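Local coordinates for protein ubiquitin-like-conjugating enzyme ATG10 (Saccharomyces cerevisiae, PDB 4EBR) that acts as the E2-like enzyme that conjugates ATG12 to ATG5, a step required for autophagy and for cytoplasm-to-vacuole transport, at residues 14-17 with 21-24; 23-28 with 158-163; 30-35 with 41-46; 83-88 with 94-99. All blocks are in the same frame, centred on the assembly; numbering follows the deposited sequence.

Contact 1 of 4, residues 14-17 with 21-24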
loop_
_atom_site.group_PDB
_atom_site.type_symbol
_atom_site.label_atom_id
_atom_site.label_comp_id
_atom_site.label_asym_id
_atom_site.label_seq_id
_atom_site.Cartn_x
_atom_site.Cartn_y
_atom_site.Cartn_z
ATOM N N GLN A 14 -21.087 -4.349 7.841
ATOM C CA GLN A 14 -22.417 -4.865 7.590
ATOM C C GLN A 14 -23.412 -3.951 8.300
ATOM O O GLN A 14 -24.469 -3.616 7.776
ATOM C CB GLN A 14 -22.515 -6.322 8.048
ATOM C CG GLN A 14 -23.927 -6.837 8.185
ATOM C CD GLN A 14 -24.610 -7.094 6.853
ATOM O OE1 GLN A 14 -24.490 -8.180 6.284
ATOM N NE2 GLN A 14 -25.349 -6.102 6.359
ATOM N N SER A 15 -23.035 -3.498 9.482
ATOM C CA SER A 15 -23.875 -2.593 10.243
ATOM C C SER A 15 -24.030 -1.241 9.531
ATOM O O SER A 15 -25.118 -0.676 9.473
ATOM C CB SER A 15 -23.293 -2.411 11.637
ATOM O OG SER A 15 -23.794 -1.235 12.229
ATOM N N LEU A 16 -22.939 -0.736 8.973
ATOM C CA LEU A 16 -22.974 0.526 8.247
ATOM C C LEU A 16 -23.908 0.454 7.037
ATOM O O LEU A 16 -24.724 1.350 6.805
ATOM C CB LEU A 16 -21.572 0.872 7.777
ATOM C CG LEU A 16 -21.214 2.330 7.572
ATOM C CD1 LEU A 16 -21.570 3.109 8.813
ATOM C CD2 LEU A 16 -19.731 2.392 7.325
ATOM N N TYR A 17 -23.772 -0.620 6.265
ATOM C CA TYR A 17 -24.640 -0.882 5.128
ATOM C C TYR A 17 -26.107 -0.888 5.563
ATOM O O TYR A 17 -26.979 -0.395 4.851
ATOM C CB TYR A 17 -24.268 -2.235 4.519
ATOM C CG TYR A 17 -25.072 -2.655 3.305
ATOM C CD1 TYR A 17 -24.690 -2.267 2.033
ATOM C CD2 TYR A 17 -26.198 -3.474 3.428
ATOM C CE1 TYR A 17 -25.411 -2.661 0.914
ATOM C CE2 TYR A 17 -26.928 -3.879 2.309
ATOM C CZ TYR A 17 -26.531 -3.463 1.057
ATOM O OH TYR A 17 -27.230 -3.843 -0.069
ATOM N N ILE A 21 -26.904 4.607 5.398
ATOM C CA ILE A 21 -26.252 5.902 5.340
ATOM C C ILE A 21 -25.749 6.173 3.923
ATOM O O ILE A 21 -25.764 7.312 3.465
ATOM C CB ILE A 21 -25.122 6.048 6.385
ATOM C CG1 ILE A 21 -24.661 7.501 6.478
ATOM C CG2 ILE A 21 -23.941 5.131 6.077
ATOM C CD1 ILE A 21 -23.383 7.684 7.265
ATOM N N PHE A 22 -25.325 5.131 3.216
ATOM C CA PHE A 22 -24.909 5.322 1.835
ATOM C C PHE A 22 -26.098 5.349 0.844
ATOM O O PHE A 22 -26.089 6.088 -0.150
ATOM C CB PHE A 22 -23.840 4.300 1.444
ATOM C CG PHE A 22 -22.580 4.380 2.283
ATOM C CD1 PHE A 22 -22.163 3.299 3.040
ATOM C CD2 PHE A 22 -21.815 5.539 2.301
ATOM C CE1 PHE A 22 -21.011 3.369 3.798
ATOM C CE2 PHE A 22 -20.648 5.622 3.060
ATOM C CZ PHE A 22 -20.246 4.538 3.810
ATOM N N HIS A 23 -27.128 4.561 1.128
ATOM C CA HIS A 23 -28.300 4.504 0.259
ATOM C C HIS A 23 -29.055 5.831 0.183
ATOM O O HIS A 23 -29.592 6.191 -0.862
ATOM C CB HIS A 23 -29.248 3.400 0.716
ATOM C CG HIS A 23 -28.598 2.058 0.812
ATOM N ND1 HIS A 23 -27.611 1.775 1.731
ATOM C CD2 HIS A 23 -28.783 0.924 0.097
ATOM C CE1 HIS A 23 -27.225 0.521 1.585
ATOM N NE2 HIS A 23 -27.918 -0.017 0.597
ATOM N N ASN A 24 -29.093 6.558 1.288
ATOM C CA ASN A 24 -29.802 7.826 1.320
ATOM C C ASN A 24 -28.868 8.993 1.054
ATOM O O ASN A 24 -29.273 10.153 1.082
ATOM C CB ASN A 24 -30.504 8.008 2.667
ATOM C CG ASN A 24 -31.418 6.853 2.999
ATOM O OD1 ASN A 24 -32.181 6.380 2.150
ATOM N ND2 ASN A 24 -31.335 6.377 4.237
#

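Contact 2 of 4, residues 23-28 with 158-163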
loop_
_atom_site.group_PDB
_atom_site.type_symbol
_atom_site.label_atom_id
_atom_site.label_comp_id
_atom_site.label_asym_id
_atom_site.label_seq_id
_atom_site.Cartn_x
_atom_site.Cartn_y
_atom_site.Cartn_z
ATOM N N HIS A 23 -27.128 4.561 1.128
ATOM C CA HIS A 23 -28.300 4.504 0.259
ATOM C C HIS A 23 -29.055 5.831 0.183
ATOM O O HIS A 23 -29.592 6.191 -0.862
ATOM C CB HIS A 23 -29.248 3.400 0.716
ATOM C CG HIS A 23 -28.598 2.058 0.812
ATOM N ND1 HIS A 23 -27.611 1.775 1.731
ATOM C CD2 HIS A 23 -28.783 0.924 0.097
ATOM C CE1 HIS A 23 -27.225 0.521 1.585
ATOM N NE2 HIS A 23 -27.918 -0.017 0.597
ATOM N N ASN A 24 -29.093 6.558 1.288
ATOM C CA ASN A 24 -29.802 7.826 1.320
ATOM C C ASN A 24 -28.868 8.993 1.054
ATOM O O ASN A 24 -29.273 10.153 1.082
ATOM C CB ASN A 24 -30.504 8.008 2.667
ATOM C CG ASN A 24 -31.418 6.853 2.999
ATOM O OD1 ASN A 24 -32.181 6.380 2.150
ATOM N ND2 ASN A 24 -31.335 6.377 4.237
ATOM N N TRP A 25 -27.604 8.687 0.823
ATOM C CA TRP A 25 -26.640 9.714 0.489
ATOM C C TRP A 25 -26.938 10.170 -0.931
ATOM O O TRP A 25 -27.078 9.343 -1.833
ATOM C CB TRP A 25 -25.248 9.126 0.587
ATOM C CG TRP A 25 -24.164 10.093 0.351
ATOM C CD1 TRP A 25 -24.260 11.453 0.358
ATOM C CD2 TRP A 25 -22.796 9.782 0.060
ATOM N NE1 TRP A 25 -23.027 12.007 0.093
ATOM C CE2 TRP A 25 -22.115 11.002 -0.096
ATOM C CE3 TRP A 25 -22.084 8.590 -0.077
ATOM C CZ2 TRP A 25 -20.754 11.067 -0.389
ATOM C CZ3 TRP A 25 -20.736 8.653 -0.363
ATOM C CH2 TRP A 25 -20.083 9.884 -0.514
ATOM N N ALA A 26 -27.061 11.480 -1.128
ATOM C CA ALA A 26 -27.523 12.027 -2.412
ATOM C C ALA A 26 -26.605 11.654 -3.566
ATOM O O ALA A 26 -27.074 11.270 -4.643
ATOM C CB ALA A 26 -27.669 13.540 -2.328
ATOM N N LEU A 27 -25.300 11.763 -3.318
ATOM C CA LEU A 27 -24.263 11.517 -4.319
ATOM C C LEU A 27 -24.194 10.072 -4.793
ATOM O O LEU A 27 -23.510 9.775 -5.770
ATOM C CB LEU A 27 -22.893 11.874 -3.745
ATOM C CG LEU A 27 -22.292 13.271 -3.860
ATOM C CD1 LEU A 27 -20.841 13.193 -3.428
ATOM C CD2 LEU A 27 -22.389 13.829 -5.277
ATOM N N CYS A 28 -24.868 9.168 -4.094
ATOM C CA CYS A 28 -24.628 7.747 -4.310
ATOM C C CYS A 28 -25.599 7.081 -5.272
ATOM O O CYS A 28 -26.769 6.900 -4.947
ATOM C CB CYS A 28 -24.639 7.001 -2.979
ATOM S SG CYS A 28 -24.080 5.298 -3.124
ATOM N N ILE A 158 -13.977 10.737 7.993
ATOM C CA ILE A 158 -12.682 11.322 7.706
ATOM C C ILE A 158 -12.218 10.976 6.298
ATOM O O ILE A 158 -11.694 11.829 5.580
ATOM C CB ILE A 158 -11.633 10.814 8.718
ATOM C CG1 ILE A 158 -11.871 11.429 10.092
ATOM C CG2 ILE A 158 -10.212 11.080 8.239
ATOM C CD1 ILE A 158 -11.481 10.479 11.212
ATOM N N PHE A 159 -12.404 9.717 5.918
ATOM C CA PHE A 159 -11.948 9.230 4.627
ATOM C C PHE A 159 -12.867 9.434 3.439
ATOM O O PHE A 159 -12.417 9.429 2.293
ATOM C CB PHE A 159 -11.569 7.759 4.737
ATOM C CG PHE A 159 -10.217 7.552 5.327
ATOM C CD1 PHE A 159 -9.179 7.090 4.551
ATOM C CD2 PHE A 159 -9.973 7.870 6.653
ATOM C CE1 PHE A 159 -7.934 6.914 5.089
ATOM C CE2 PHE A 159 -8.727 7.703 7.194
ATOM C CZ PHE A 159 -7.704 7.223 6.413
ATOM N N ILE A 160 -14.152 9.622 3.687
ATOM C CA ILE A 160 -15.075 9.735 2.569
ATOM C C ILE A 160 -15.822 11.068 2.540
ATOM O O ILE A 160 -15.689 11.847 1.583
ATOM C CB ILE A 160 -16.052 8.552 2.530
ATOM C CG1 ILE A 160 -15.270 7.260 2.315
ATOM C CG2 ILE A 160 -17.049 8.726 1.409
ATOM C CD1 ILE A 160 -16.142 6.016 2.358
ATOM N N PHE A 161 -16.611 11.328 3.581
ATOM C CA PHE A 161 -17.464 12.503 3.591
ATOM C C PHE A 161 -16.687 13.814 3.596
ATOM O O PHE A 161 -17.205 14.846 3.225
ATOM C CB PHE A 161 -18.426 12.453 4.766
ATOM C CG PHE A 161 -19.373 11.285 4.729
ATOM C CD1 PHE A 161 -19.792 10.749 3.531
ATOM C CD2 PHE A 161 -19.857 10.726 5.909
ATOM C CE1 PHE A 161 -20.679 9.685 3.509
ATOM C CE2 PHE A 161 -20.742 9.665 5.890
ATOM C CZ PHE A 161 -21.151 9.141 4.695
ATOM N N SER A 162 -15.437 13.775 4.012
ATOM C CA SER A 162 -14.640 14.988 4.093
ATOM C C SER A 162 -14.403 15.599 2.719
ATOM O O SER A 162 -14.507 16.812 2.567
ATOM C CB SER A 162 -13.306 14.687 4.752
ATOM O OG SER A 162 -12.664 13.607 4.081
ATOM N N TRP A 163 -14.040 14.791 1.729
ATOM C CA TRP A 163 -13.847 15.333 0.376
ATOM C C TRP A 163 -15.046 15.262 -0.582
ATOM O O TRP A 163 -15.068 15.939 -1.604
ATOM C CB TRP A 163 -12.599 14.746 -0.280
ATOM C CG TRP A 163 -12.628 13.265 -0.410
ATOM C CD1 TRP A 163 -12.473 12.347 0.592
ATOM C CD2 TRP A 163 -12.796 12.514 -1.616
ATOM N NE1 TRP A 163 -12.540 11.072 0.083
ATOM C CE2 TRP A 163 -12.732 11.147 -1.272
ATOM C CE3 TRP A 163 -12.986 12.865 -2.958
ATOM C CZ2 TRP A 163 -12.867 10.131 -2.219
ATOM C CZ3 TRP A 163 -13.116 11.854 -3.898
ATOM C CH2 TRP A 163 -13.059 10.505 -3.523
#

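Contact 3 of 4, residues 30-35 with 41-46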
loop_
_atom_site.group_PDB
_atom_site.type_symbol
_atom_site.label_atom_id
_atom_site.label_comp_id
_atom_site.label_asym_id
_atom_site.label_seq_id
_atom_site.Cartn_x
_atom_site.Cartn_y
_atom_site.Cartn_z
ATOM N N ASP A 30 -25.197 3.778 -6.514
ATOM C CA ASP A 30 -25.444 2.421 -6.013
ATOM C C ASP A 30 -24.416 1.874 -5.013
ATOM O O ASP A 30 -23.262 2.297 -4.983
ATOM C CB ASP A 30 -25.676 1.430 -7.166
ATOM C CG ASP A 30 -24.475 1.288 -8.071
ATOM O OD1 ASP A 30 -23.425 0.797 -7.592
ATOM O OD2 ASP A 30 -24.581 1.644 -9.268
ATOM N N VAL A 31 -24.868 0.922 -4.203
ATOM C CA VAL A 31 -24.110 0.360 -3.091
ATOM C C VAL A 31 -24.103 -1.155 -3.238
ATOM O O VAL A 31 -25.156 -1.760 -3.423
ATOM C CB VAL A 31 -24.814 0.669 -1.748
ATOM C CG1 VAL A 31 -23.970 0.212 -0.586
ATOM C CG2 VAL A 31 -25.137 2.156 -1.624
ATOM N N HIS A 32 -22.941 -1.786 -3.149
ATOM C CA HIS A 32 -22.900 -3.239 -3.265
ATOM C C HIS A 32 -21.988 -3.824 -2.234
ATOM O O HIS A 32 -20.822 -3.444 -2.162
ATOM C CB HIS A 32 -22.352 -3.660 -4.614
ATOM C CG HIS A 32 -23.254 -3.355 -5.755
ATOM N ND1 HIS A 32 -24.083 -4.302 -6.316
ATOM C CD2 HIS A 32 -23.452 -2.215 -6.455
ATOM C CE1 HIS A 32 -24.756 -3.756 -7.314
ATOM N NE2 HIS A 32 -24.392 -2.491 -7.419
ATOM N N LEU A 33 -22.474 -4.806 -1.483
ATOM C CA LEU A 33 -21.624 -5.512 -0.532
ATOM C C LEU A 33 -21.090 -6.787 -1.179
ATOM O O LEU A 33 -21.858 -7.601 -1.693
ATOM C CB LEU A 33 -22.404 -5.850 0.739
ATOM C CG LEU A 33 -21.675 -5.618 2.065
ATOM C CD1 LEU A 33 -20.930 -4.292 2.043
ATOM C CD2 LEU A 33 -22.650 -5.671 3.230
ATOM N N ASN A 34 -19.770 -6.951 -1.158
ATOM C CA ASN A 34 -19.127 -8.074 -1.824
ATOM C C ASN A 34 -19.641 -9.379 -1.243
ATOM O O ASN A 34 -20.252 -9.379 -0.177
ATOM C CB ASN A 34 -17.597 -7.982 -1.791
ATOM C CG ASN A 34 -17.019 -8.163 -0.410
ATOM O OD1 ASN A 34 -17.716 -8.518 0.535
ATOM N ND2 ASN A 34 -15.718 -7.923 -0.285
ATOM N N ASP A 35 -19.429 -10.480 -1.951
ATOM C CA ASP A 35 -19.982 -11.762 -1.530
ATOM C C ASP A 35 -19.707 -12.100 -0.064
ATOM O O ASP A 35 -20.569 -12.658 0.607
ATOM C CB ASP A 35 -19.490 -12.886 -2.443
ATOM C CG ASP A 35 -20.329 -13.022 -3.699
ATOM O OD1 ASP A 35 -19.798 -13.509 -4.725
ATOM O OD2 ASP A 35 -21.525 -12.654 -3.654
ATOM N N LEU A 41 -18.802 -1.537 -2.404
ATOM C CA LEU A 41 -18.578 -0.720 -3.580
ATOM C C LEU A 41 -19.584 0.428 -3.630
ATOM O O LEU A 41 -20.801 0.221 -3.560
ATOM C CB LEU A 41 -18.673 -1.548 -4.851
ATOM C CG LEU A 41 -18.545 -0.641 -6.074
ATOM C CD1 LEU A 41 -17.173 0.013 -6.116
ATOM C CD2 LEU A 41 -18.824 -1.408 -7.361
ATOM N N LEU A 42 -19.065 1.640 -3.740
ATOM C CA LEU A 42 -19.907 2.805 -3.875
ATOM C C LEU A 42 -19.707 3.400 -5.252
ATOM O O LEU A 42 -18.589 3.765 -5.634
ATOM C CB LEU A 42 -19.575 3.838 -2.792
ATOM C CG LEU A 42 -19.962 3.375 -1.387
ATOM C CD1 LEU A 42 -19.779 4.463 -0.344
ATOM C CD2 LEU A 42 -21.395 2.896 -1.386
ATOM N N ARG A 43 -20.784 3.484 -6.015
ATOM C CA ARG A 43 -20.727 4.229 -7.260
ATOM C C ARG A 43 -21.397 5.554 -7.006
ATOM O O ARG A 43 -22.473 5.606 -6.416
ATOM C CB ARG A 43 -21.402 3.474 -8.403
ATOM C CG ARG A 43 -20.697 2.186 -8.768
ATOM C CD ARG A 43 -21.088 1.702 -10.147
ATOM N NE ARG A 43 -20.314 0.528 -10.548
ATOM C CZ ARG A 43 -20.652 -0.733 -10.265
ATOM N NH1 ARG A 43 -21.761 -1.006 -9.567
ATOM N NH2 ARG A 43 -19.874 -1.728 -10.684
ATOM N N LEU A 44 -20.752 6.629 -7.431
ATOM C CA LEU A 44 -21.278 7.954 -7.159
ATOM C C LEU A 44 -21.916 8.588 -8.377
ATOM O O LEU A 44 -21.539 8.312 -9.509
ATOM C CB LEU A 44 -20.194 8.866 -6.615
ATOM C CG LEU A 44 -19.639 8.443 -5.260
ATOM C CD1 LEU A 44 -18.696 9.510 -4.748
ATOM C CD2 LEU A 44 -20.753 8.175 -4.260
ATOM N N ILE A 45 -22.880 9.466 -8.114
ATOM C CA ILE A 45 -23.606 10.180 -9.157
ATOM C C ILE A 45 -22.688 11.110 -9.940
ATOM O O ILE A 45 -21.762 11.703 -9.386
ATOM C CB ILE A 45 -24.771 10.999 -8.571
ATOM C CG1 ILE A 45 -24.244 12.048 -7.589
ATOM C CG2 ILE A 45 -25.778 10.085 -7.891
ATOM C CD1 ILE A 45 -25.294 13.038 -7.130
ATOM N N PRO A 46 -22.954 11.222 -11.235
ATOM C CA PRO A 46 -22.111 12.007 -12.148
ATOM C C PRO A 46 -21.722 13.360 -11.547
ATOM O O PRO A 46 -22.569 14.061 -11.000
ATOM C CB PRO A 46 -23.005 12.179 -13.384
ATOM C CG PRO A 46 -23.809 10.937 -13.411
ATOM C CD PRO A 46 -24.107 10.632 -11.944
#

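Contact 4 of 4, residues 83-88 with 94-99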
loop_
_atom_site.group_PDB
_atom_site.type_symbol
_atom_site.label_atom_id
_atom_site.label_comp_id
_atom_site.label_asym_id
_atom_site.label_seq_id
_atom_site.Cartn_x
_atom_site.Cartn_y
_atom_site.Cartn_z
ATOM N N ARG A 83 -11.242 4.783 -7.932
ATOM C CA ARG A 83 -11.043 5.106 -9.343
ATOM C C ARG A 83 -12.139 6.000 -9.935
ATOM O O ARG A 83 -13.207 6.209 -9.332
ATOM C CB ARG A 83 -10.832 3.863 -10.178
ATOM C CG ARG A 83 -12.022 3.011 -10.257
ATOM C CD ARG A 83 -11.687 1.774 -11.015
ATOM N NE ARG A 83 -12.900 1.028 -11.282
ATOM C CZ ARG A 83 -13.013 0.111 -12.224
ATOM N NH1 ARG A 83 -11.961 -0.178 -13.004
ATOM N NH2 ARG A 83 -14.177 -0.507 -12.371
ATOM N N ILE A 84 -11.834 6.590 -11.085
ATOM C CA ILE A 84 -12.686 7.638 -11.629
ATOM C C ILE A 84 -12.812 7.547 -13.130
ATOM O O ILE A 84 -11.803 7.528 -13.832
ATOM C CB ILE A 84 -12.142 9.039 -11.283
ATOM C CG1 ILE A 84 -12.210 9.284 -9.780
ATOM C CG2 ILE A 84 -12.926 10.100 -12.037
ATOM C CD1 ILE A 84 -11.662 10.640 -9.337
ATOM N N TRP A 85 -14.049 7.519 -13.616
ATOM C CA TRP A 85 -14.331 7.550 -15.055
ATOM C C TRP A 85 -14.473 8.990 -15.528
ATOM O O TRP A 85 -15.338 9.720 -15.054
ATOM C CB TRP A 85 -15.625 6.804 -15.359
ATOM C CG TRP A 85 -15.615 5.359 -14.947
ATOM C CD1 TRP A 85 -16.244 4.816 -13.877
ATOM C CD2 TRP A 85 -14.951 4.277 -15.606
ATOM N NE1 TRP A 85 -16.013 3.461 -13.821
ATOM C CE2 TRP A 85 -15.223 3.108 -14.875
ATOM C CE3 TRP A 85 -14.150 4.183 -16.743
ATOM C CZ2 TRP A 85 -14.725 1.868 -15.238
ATOM C CZ3 TRP A 85 -13.668 2.955 -17.107
ATOM C CH2 TRP A 85 -13.948 1.811 -16.355
ATOM N N GLU A 86 -13.615 9.421 -16.439
ATOM C CA GLU A 86 -13.777 10.762 -16.967
ATOM C C GLU A 86 -14.155 10.717 -18.421
ATOM O O GLU A 86 -13.653 9.894 -19.173
ATOM C CB GLU A 86 -12.525 11.616 -16.773
ATOM C CG GLU A 86 -11.305 11.220 -17.573
ATOM C CD GLU A 86 -10.159 12.212 -17.365
ATOM O OE1 GLU A 86 -10.164 13.296 -18.012
ATOM O OE2 GLU A 86 -9.256 11.913 -16.545
ATOM N N GLU A 87 -15.070 11.583 -18.823
ATOM C CA GLU A 87 -15.395 11.668 -20.231
ATOM C C GLU A 87 -14.509 12.735 -20.822
ATOM O O GLU A 87 -14.401 13.819 -20.284
ATOM C CB GLU A 87 -16.876 11.978 -20.427
ATOM C CG GLU A 87 -17.777 10.893 -19.838
ATOM C CD GLU A 87 -19.136 11.415 -19.379
ATOM O OE1 GLU A 87 -19.979 10.575 -18.984
ATOM O OE2 GLU A 87 -19.360 12.653 -19.404
ATOM N N LYS A 88 -13.823 12.408 -21.901
ATOM C CA LYS A 88 -12.956 13.381 -22.531
ATOM C C LYS A 88 -13.505 13.593 -23.935
ATOM O O LYS A 88 -14.265 12.770 -24.435
ATOM C CB LYS A 88 -11.510 12.874 -22.531
ATOM C CG LYS A 88 -10.449 13.967 -22.604
ATOM C CD LYS A 88 -9.059 13.445 -22.188
ATOM C CE LYS A 88 -7.993 14.558 -22.178
ATOM N NZ LYS A 88 -7.856 15.302 -23.472
ATOM N N PRO A 94 -17.187 12.506 -27.872
ATOM C CA PRO A 94 -17.151 12.161 -26.442
ATOM C C PRO A 94 -16.757 10.702 -26.232
ATOM O O PRO A 94 -17.294 9.839 -26.924
ATOM C CB PRO A 94 -18.600 12.394 -25.998
ATOM C CG PRO A 94 -19.113 13.425 -26.957
ATOM C CD PRO A 94 -18.500 13.034 -28.279
HETATM N N MSE A 95 -15.819 10.450 -25.315
HETATM C CA MSE A 95 -15.321 9.108 -25.010
HETATM C C MSE A 95 -15.017 9.009 -23.534
HETATM O O MSE A 95 -14.776 10.022 -22.887
HETATM C CB MSE A 95 -14.026 8.828 -25.757
HETATM C CG MSE A 95 -14.094 9.059 -27.252
HETATM SE SE MSE A 95 -12.626 8.200 -28.235
HETATM C CE MSE A 95 -12.924 9.009 -30.016
ATOM N N THR A 96 -14.981 7.793 -23.000
ATOM C CA THR A 96 -14.690 7.620 -21.587
ATOM C C THR A 96 -13.346 6.963 -21.370
ATOM O O THR A 96 -12.922 6.135 -22.165
ATOM C CB THR A 96 -15.761 6.779 -20.868
ATOM O OG1 THR A 96 -17.059 7.287 -21.188
ATOM C CG2 THR A 96 -15.567 6.843 -19.339
ATOM N N LYS A 97 -12.674 7.324 -20.276
ATOM C CA LYS A 97 -11.449 6.642 -19.889
ATOM C C LYS A 97 -11.318 6.591 -18.379
ATOM O O LYS A 97 -11.936 7.395 -17.677
ATOM C CB LYS A 97 -10.236 7.323 -20.527
ATOM C CG LYS A 97 -9.873 8.663 -19.952
ATOM C CD LYS A 97 -8.887 9.381 -20.853
ATOM C CE LYS A 97 -7.937 10.248 -20.054
ATOM N NZ LYS A 97 -7.057 9.388 -19.199
ATOM N N LEU A 98 -10.535 5.640 -17.872
ATOM C CA LEU A 98 -10.146 5.685 -16.459
ATOM C C LEU A 98 -9.153 6.809 -16.257
ATOM O O LEU A 98 -8.244 6.983 -17.070
ATOM C CB LEU A 98 -9.556 4.360 -15.995
ATOM C CG LEU A 98 -10.701 3.351 -15.890
ATOM C CD1 LEU A 98 -10.295 1.922 -16.322
ATOM C CD2 LEU A 98 -11.331 3.380 -14.489
HETATM N N MSE A 99 -9.350 7.577 -15.183
HETATM C CA MSE A 99 -8.572 8.778 -14.929
HETATM C C MSE A 99 -7.213 8.402 -14.397
HETATM O O MSE A 99 -7.080 7.441 -13.635
HETATM C CB MSE A 99 -9.300 9.692 -13.941
HETATM C CG MSE A 99 -8.607 11.052 -13.692
HETATM SE SE MSE A 99 -9.603 12.284 -12.489
HETATM C CE MSE A 99 -11.060 12.905 -13.629
HETATM O O HOH W 1 -9.133 5.749 -12.057
#

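Contact 1 of 4, residues 14-17 with 21-24
Tyr17 and His23 meet across the turn that follows helix 6-18, the N-terminal helix of this E2-like fold, where the chain doubles back toward strand 28-33. Only a short link separates the two segments, so the contact is local and is made mostly by side chains, with no hydrogen bond across it. The Tyr17 side chain leaves CB with CG anti to the backbone N (chi1 -179°), which swings the ring out so that one face meets the His23 edge. CG lies against Leu33 of strand 28-33. Further out, CD1 is 3.8 Å from His23 CE1, while Tyr17 CE1 and CZ each approach His23 NE2 to 3.7 Å. At the tip, OH passes His23 NE2 at 3.9 Å without being bonded to it. The result is a T-shaped pair with planes 78° apart and centroids 4.8 Å apart. Tyr17 O also comes within 3.4 Å of His23 CE1, oblique to the imidazole. A serine in place of Tyr17 would probably leave the His23 edge without a face to meet and open a gap against Val31 and Leu33. One residue earlier in the helix, Leu16 divides its two methyls between neighbours: CD1 lies 4.1 Å from Ile21 CG2, and CD2 reaches Phe22 CE1 at 3.9 Å, approaching that ring obliquely.

Contact 2 of 4, residues 23-28 with 158-163
Trp25, the first residue of a type I beta turn ending at Cys28, lies opposite Phe161 of helix 152-164, and even at this closest backbone pair the CA atoms are 10.1 Å apart. The turn is closed by Cys28 N bonding to Trp25 O, while the helix loosens into a pi-type turn over 158-161. A backbone gap of this size is bridged by side chains alone. Trp25 holds its CG anti to the backbone N (chi1 -176°), and the indole extends toward the helix. Phe161 brings its edge to one indole face: CE1 is 4.0 Å from Trp25 CE3, and the two six-membered rings form a T-shaped pair with planes at 80° and centroids 5.1 Å apart. On the opposite indole face lies CB of Leu27, from within the same turn. The far corner of the indole, CH2, meets CG2 of Ile160 at 3.8 Å. At the polar end of the indole, NE1 donates to Gly165 O just beyond the helical segment, which probably restrains the rotation of the ring. Ile160 also packs on Leu67 and Leu69 of strand 63-72, and its side chain lies about 11 Å from that of Cys135, the active-site cysteine that carries the thioester. The arrangement is that of a C-terminal helix packed on the antiparallel sheet of an E2-like core, with the loop after the N-terminal helix lying against its end.

Contact 3 of 4, residues 30-35 with 41-46
The torsions of Asp30 and Arg43 bring their charged ends together: the aspartate places CG between its backbone N and carbonyl carbon (chi1 63°), while the arginine turns CG beside its own N (chi1 -65°) and then runs extended to NE. The carboxylate therefore crosses the arginine stem at a slant. Its OD1 takes a hydrogen bond of 3.1 Å from NH1, forming a salt bridge. NH1 comes to the syn side of OD1 but out of the carboxylate plane, and the two flat groups are inclined by 65°. Leu41 CD2 lies over one guanidinium face.

Beneath this pair the strands form an antiparallel hairpin. Arg43 N to Asp30 O (2.9 Å) and Leu41 N to His32 O (2.8 Å) are almost straight bonds, whereas the return bond from Asp30 N to Arg43 O is longer at 3.3 Å. On the other sheet face, Val31 and Leu42 lie side by side, Leu42 CD2 resting 3.8 Å from both Val31 methyls.

Arg43 also uses NE in a salt bridge to Glu66. Such a setting would probably favour charged forms of all three groups and, through Arg43 of strand 40-44, link Asp30 of strand 28-33 to Glu66 of strand 63-72.

Contact 4 of 4, residues 83-88 with 94-99
Trp85 and Leu98 stand side by side on one sheet face, with the leucine laid over the indole. Leu98 CD2 sits 3.5 Å from the centroid of the six-membered ring and 9° off its normal, a CH-pi contact. The same methyl lies 3.8 Å from Arg83 CD; Trp85 CZ2 lies over one face of the Arg83 guanidinium, toward its rim, and Arg83 NE makes a salt bridge to Glu66 of strand 63-72. Trp85 NE1 donates to the same glutamate. Replacing Trp85 by an alanine is likely to leave Leu98 CD2 without the ring it covers and Glu66 without the indole N-H.

On the other face Glu86 runs beside Lys97, CG to CG 3.8 Å, but OE2 stays 4.3 Å from Lys97 NZ, beyond a salt bridge. Selenomethionine Met99 crosses Glu86 at about a right angle, and its CE meets Ile84 CG2 at 3.7 Å. Ile84 and Met99 both pack on Ile104 of helix 101-108, and a water bridges Ile84 N to Met99 O.

Main-chain bonds are two-way for Glu86 with Lys97 and Lys88 with Met95, single for Ile84 with Met99 (Met99 N to Ile84 O). The result is a twisted beta hairpin at the edge of the antiparallel sheet.

How the contacts relate
From the N terminus, contact 1 comes first, closing the short turn at the end of helix 6-18. Contact 2 opens on the same loop, sharing His23 and Asn24 with contact 1, and closes much later at helix 152-164; the long span between its segments encloses contacts 3 and 4, which follow one another as separate hairpins without crossing. Contacts 1 and 2 meet where Ile21 and Phe22 pack on Phe161, contact 1 rests on contact 3 through Tyr17 on Val31 and Phe22 on Leu42, and contact 2 joins contact 3 through the backbone of Leu27 and Ile45. Contact 4 lies farther along the sheet, but Glu66 binds Arg43 of contact 3 as well as Arg83 and Trp85.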